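Side-chain contact in 1,3-1,4-beta-glucanase (Hordeum vulgare, PDB 1AQ0), which hydrolyses mixed-linkage 1,3-1,4-beta-D-glucans as a glycoside hydrolase of family 17: residues Asn11-Ser16 with Pro296-Val301. Sequence-based numbering, arbitrary orientation.
Sequences NLPAAS and PNMQHV
Pro296 packs against Asn11 and Pro13 where two loops of the TIM barrel meet at the surface: the loop leading from strand 2-4 into helix 15-25, and the chain that follows the last barrel strand, 273-274. Here loops from near the two ends of the chain, 280 residues apart, meet through van der Waals contact and one bridging water. The pyrrolidine edge of Pro296 lies over the amide of Asn11, with CG 3.7 Å from ND2 of Asn11 and 3.8 Å from its OD1. With chi1 at 59°, the Asn11 side chain turns its amide face toward the proline ring. Pro13 meets the backbone of Pro296 instead, its CG lying 3.4 Å from Pro296 O. The same CG of Pro13 touches CG of Met298 at 3.7 Å, the side chains lying alongside and pointing opposite ways; Met298 also reaches Thr17 and Met21 of helix 15-25. Polar linkage is indirect: one water donates to Asn11 O (3.2 Å) and to Pro296 O (2.8 Å), bridging the two backbones. Within 296-301, an Asx turn forms as Gln299 N donates to Asn297 OD1 from above the carbonyl plane, while Asn297 ND2 donates at 3.2 Å to Gln299 OE1, which lies 13° out of the Asn297 amide plane.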
loop_
_atom_site.group_PDB
_atom_site.type_symbol
_atom_site.label_atom_id
_atom_site.label_comp_id
_atom_site.label_asym_id
_atom_site.label_seq_id
_atom_site.Cartn_x
_atom_site.Cartn_y
_atom_site.Cartn_z
ATOM N N ASN A 11 -2.218 35.059 -22.371
ATOM C CA ASN A 11 -2.104 34.588 -23.748
ATOM C C ASN A 11 -2.305 33.084 -23.928
ATOM O O ASN A 11 -1.791 32.499 -24.886
ATOM C CB ASN A 11 -0.735 34.990 -24.312
ATOM C CG ASN A 11 0.423 34.418 -23.506
ATOM O OD1 ASN A 11 0.222 33.817 -22.445
ATOM N ND2 ASN A 11 1.642 34.614 -23.996
ATOM N N LEU A 12 -3.046 32.455 -23.025
ATOM C CA LEU A 12 -3.276 31.019 -23.128
ATOM C C LEU A 12 -4.405 30.686 -24.097
ATOM O O LEU A 12 -5.242 31.544 -24.408
ATOM C CB LEU A 12 -3.582 30.423 -21.748
ATOM C CG LEU A 12 -2.542 30.617 -20.647
ATOM C CD1 LEU A 12 -2.955 29.812 -19.425
ATOM C CD2 LEU A 12 -1.171 30.183 -21.129
ATOM N N PRO A 13 -4.411 29.448 -24.632
ATOM C CA PRO A 13 -5.450 29.007 -25.568
ATOM C C PRO A 13 -6.783 28.925 -24.836
ATOM O O PRO A 13 -6.821 28.878 -23.605
ATOM C CB PRO A 13 -4.975 27.604 -25.961
ATOM C CG PRO A 13 -3.502 27.689 -25.824
ATOM C CD PRO A 13 -3.341 28.439 -24.532
ATOM N N ALA A 14 -7.875 28.921 -25.593
ATOM C CA ALA A 14 -9.207 28.819 -25.013
ATOM C C ALA A 14 -9.288 27.482 -24.267
ATOM O O ALA A 14 -8.622 26.517 -24.641
ATOM C CB ALA A 14 -10.263 28.891 -26.112
ATOM N N ALA A 15 -10.134 27.415 -23.243
ATOM C CA ALA A 15 -10.275 26.211 -22.434
ATOM C C ALA A 15 -10.597 24.948 -23.226
ATOM O O ALA A 15 -10.059 23.882 -22.935
ATOM C CB ALA A 15 -11.308 26.431 -21.327
ATOM N N SER A 16 -11.439 25.069 -24.249
ATOM C CA SER A 16 -11.817 23.917 -25.074
ATOM C C SER A 16 -10.625 23.353 -25.852
ATOM O O SER A 16 -10.555 22.155 -26.125
ATOM C CB SER A 16 -12.948 24.298 -26.032
ATOM O OG SER A 16 -12.660 25.532 -26.669
ATOM N N PRO A 296 2.668 28.961 -24.860
ATOM C CA PRO A 296 1.297 29.438 -25.064
ATOM C C PRO A 296 0.756 29.163 -26.473
ATOM O O PRO A 296 -0.455 29.011 -26.665
ATOM C CB PRO A 296 1.419 30.939 -24.790
ATOM C CG PRO A 296 2.480 30.996 -23.756
ATOM C CD PRO A 296 3.513 30.030 -24.295
ATOM N N ASN A 297 1.650 29.081 -27.456
ATOM C CA ASN A 297 1.225 28.820 -28.831
ATOM C C ASN A 297 0.936 27.343 -29.078
ATOM O O ASN A 297 0.686 26.941 -30.213
ATOM C CB ASN A 297 2.266 29.331 -29.833
ATOM C CG ASN A 297 3.531 28.494 -29.843
ATOM O OD1 ASN A 297 3.768 27.692 -28.946
ATOM N ND2 ASN A 297 4.358 28.692 -30.855
ATOM N N MET A 298 0.996 26.547 -28.010
ATOM C CA MET A 298 0.726 25.107 -28.042
ATOM C C MET A 298 1.854 24.166 -28.487
ATOM O O MET A 298 1.629 22.965 -28.667
ATOM C CB MET A 298 -0.561 24.803 -28.809
ATOM C CG MET A 298 -1.800 25.414 -28.182
ATOM S SD MET A 298 -3.241 25.214 -29.221
ATOM C CE MET A 298 -2.856 26.389 -30.532
ATOM N N GLN A 299 3.059 24.701 -28.664
ATOM C CA GLN A 299 4.205 23.876 -29.026
ATOM C C GLN A 299 4.783 23.330 -27.728
ATOM O O GLN A 299 4.751 24.014 -26.705
ATOM C CB GLN A 299 5.304 24.700 -29.686
ATOM C CG GLN A 299 5.134 24.965 -31.151
ATOM C CD GLN A 299 6.416 25.488 -31.765
ATOM O OE1 GLN A 299 6.748 26.665 -31.626
ATOM N NE2 GLN A 299 7.153 24.613 -32.435
ATOM N N HIS A 300 5.302 22.105 -27.774
ATOM C CA HIS A 300 5.939 21.479 -26.616
ATOM C C HIS A 300 7.212 22.274 -26.306
ATOM O O HIS A 300 7.913 22.711 -27.223
ATOM C CB HIS A 300 6.372 20.034 -26.950
ATOM C CG HIS A 300 5.273 19.017 -26.872
ATOM N ND1 HIS A 300 4.938 18.372 -25.700
ATOM C CD2 HIS A 300 4.474 18.489 -27.831
ATOM C CE1 HIS A 300 3.983 17.489 -25.942
ATOM N NE2 HIS A 300 3.683 17.541 -27.226
ATOM N N VAL A 301 7.509 22.481 -25.030
ATOM C CA VAL A 301 8.745 23.171 -24.672
ATOM C C VAL A 301 9.876 22.136 -24.842
ATOM O O VAL A 301 11.014 22.469 -25.179
ATOM C CB VAL A 301 8.684 23.727 -23.224
ATOM C CG1 VAL A 301 10.010 24.351 -22.829
ATOM C CG2 VAL A 301 7.590 24.785 -23.122
HETATM O O HOH W 1 -2.423 30.797 -27.481
#